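PDB 7ML9: insecticidal protein from Brevibacillus laterosporus, which is an insecticidal toxin active against the western corn rootworm and probably acts by forming a beta-barrel pore in membranes. Local coordinates for residues 42-45 with 46-50. Residues are numbered along the deposited sequence; the frame is centred on the assembly and turned at random.
Sequences GTFN and EAWNT. With EDO (1,2-ethanediol), chain E.
The C-terminal end of helix 28-48, where Asn45 reaches forward to Thr50 as the chain turns out of the helix, is a worked example of helix termination by a residue with positive phi. Asn49 is the first to leave helical geometry, with phi 58°. The preceding i to i+4 bonds are regular: Glu46 N donates to Gly42 O at 3.1 Å, and Ala47 N to Thr43 O. Trp48 N still reaches Phe44 O at 2.9 Å, though this hydrogen bond is less straight than the two before it. The next, from Asn49 N to Asn45 O, is weak and strongly bent, marking where the helical pattern gives out.

A side-chain bond then spans the turn. Thr50 OG1 donates to Asn45 OD1 at 2.8 Å, approaching the amide oxygen at a C=O...O angle of 136° and only slightly tilted from the carbonyl plane. The two side chains cross at about a right angle, and a chi1 of 39° on Thr50, placing OG1 between its backbone N and carbonyl carbon, brings the hydroxyl back over the helix end. Asn45 OD1 also accepts from Phe52 N, so one amide oxygen grips the outgoing chain at two places, before it enters strand 59-63.

On another side of the helix Phe44 and Trp48, one turn apart, run alongside each other in the same direction, Phe44 CD1 lying 4.1 Å from Trp48 CD1; Phe44 also packs on Leu71 of strand 69-71. Ala47 CB sits over one face of the indole, offset toward its rim. Glu46 extends beyond CG to the exposed surface, where an ethanediol, probably from the crystallisation liquor, is modelled with O2 only 2.5 Å from Glu46 OE2, a separation so short that its exact length is doubtful; the same OE2 forms a salt bridge with Lys252 NZ.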
loop_
_atom_site.group_PDB
_atom_site.type_symbol
_atom_site.label_atom_id
_atom_site.label_comp_id
_atom_site.label_asym_id
_atom_site.label_seq_id
_atom_site.Cartn_x
_atom_site.Cartn_y
_atom_site.Cartn_z
ATOM N N GLY A 42 16.830 -18.933 -26.203
ATOM C CA GLY A 42 16.401 -18.105 -27.326
ATOM C C GLY A 42 17.527 -17.780 -28.295
ATOM O O GLY A 42 17.337 -17.798 -29.516
ATOM N N THR A 43 18.713 -17.470 -27.771
ATOM C CA THR A 43 19.831 -17.085 -28.627
ATOM C C THR A 43 20.316 -18.260 -29.486
ATOM O O THR A 43 20.618 -18.082 -30.675
ATOM C CB THR A 43 20.961 -16.531 -27.761
ATOM O OG1 THR A 43 20.517 -15.319 -27.114
ATOM C CG2 THR A 43 22.188 -16.223 -28.602
ATOM N N PHE A 44 20.407 -19.462 -28.904
ATOM C CA PHE A 44 20.744 -20.641 -29.705
ATOM C C PHE A 44 19.649 -20.958 -30.713
ATOM O O PHE A 44 19.938 -21.429 -31.818
ATOM C CB PHE A 44 20.980 -21.852 -28.804
ATOM C CG PHE A 44 22.320 -21.845 -28.132
ATOM C CD1 PHE A 44 23.476 -21.619 -28.866
ATOM C CD2 PHE A 44 22.425 -22.045 -26.768
ATOM C CE1 PHE A 44 24.716 -21.595 -28.244
ATOM C CE2 PHE A 44 23.658 -22.021 -26.141
ATOM C CZ PHE A 44 24.800 -21.795 -26.872
ATOM N N ASN A 45 18.391 -20.706 -30.355
ATOM C CA ASN A 45 17.309 -20.957 -31.295
ATOM C C ASN A 45 17.422 -20.068 -32.520
ATOM O O ASN A 45 17.096 -20.503 -33.629
ATOM C CB ASN A 45 15.955 -20.778 -30.615
ATOM C CG ASN A 45 15.641 -21.908 -29.687
ATOM O OD1 ASN A 45 16.317 -22.944 -29.706
ATOM N ND2 ASN A 45 14.604 -21.741 -28.875
ATOM N N GLU A 46 17.869 -18.818 -32.346
ATOM C CA GLU A 46 18.137 -17.976 -33.505
ATOM C C GLU A 46 19.341 -18.499 -34.276
ATOM O O GLU A 46 19.326 -18.533 -35.513
ATOM C CB GLU A 46 18.381 -16.519 -33.084
ATOM C CG GLU A 46 17.122 -15.829 -32.464
ATOM C CD GLU A 46 17.309 -14.345 -32.161
ATOM O OE1 GLU A 46 18.447 -13.822 -32.220
ATOM O OE2 GLU A 46 16.288 -13.687 -31.837
ATOM N N ALA A 47 20.397 -18.901 -33.557
ATOM C CA ALA A 47 21.641 -19.299 -34.216
ATOM C C ALA A 47 21.466 -20.558 -35.046
ATOM O O ALA A 47 22.106 -20.700 -36.095
ATOM C CB ALA A 47 22.747 -19.515 -33.180
ATOM N N TRP A 48 20.610 -21.473 -34.605
ATOM C CA TRP A 48 20.557 -22.807 -35.171
ATOM C C TRP A 48 19.169 -23.222 -35.620
ATOM O O TRP A 48 19.005 -24.361 -36.065
ATOM C CB TRP A 48 21.089 -23.834 -34.151
ATOM C CG TRP A 48 22.543 -23.645 -33.800
ATOM C CD1 TRP A 48 23.066 -23.389 -32.565
ATOM C CD2 TRP A 48 23.660 -23.706 -34.701
ATOM N NE1 TRP A 48 24.435 -23.280 -32.641
ATOM C CE2 TRP A 48 24.824 -23.470 -33.940
ATOM C CE3 TRP A 48 23.788 -23.942 -36.078
ATOM C CZ2 TRP A 48 26.101 -23.470 -34.505
ATOM C CZ3 TRP A 48 25.062 -23.931 -36.642
ATOM C CH2 TRP A 48 26.199 -23.701 -35.855
ATOM N N ASN A 49 18.165 -22.349 -35.491
ATOM C CA ASN A 49 16.775 -22.663 -35.843
ATOM C C ASN A 49 16.235 -23.859 -35.064
ATOM O O ASN A 49 15.480 -24.675 -35.595
ATOM C CB ASN A 49 16.628 -22.884 -37.345
ATOM C CG ASN A 49 16.867 -21.623 -38.118
ATOM O OD1 ASN A 49 17.867 -21.484 -38.828
ATOM N ND2 ASN A 49 15.971 -20.664 -37.948
ATOM N N THR A 50 16.599 -23.946 -33.787
ATOM C CA THR A 50 16.152 -25.013 -32.910
ATOM C C THR A 50 14.929 -24.556 -32.114
ATOM O O THR A 50 14.490 -23.412 -32.215
ATOM C CB THR A 50 17.287 -25.416 -31.970
ATOM O OG1 THR A 50 17.996 -24.238 -31.565
ATOM C CG2 THR A 50 18.256 -26.379 -32.682
HETATM C C1 EDO E . 11.787 -14.843 -31.540
HETATM O O1 EDO E . 11.380 -14.025 -30.443
HETATM C C2 EDO E . 13.055 -14.237 -32.119
HETATM O O2 EDO E . 14.165 -14.878 -31.488
#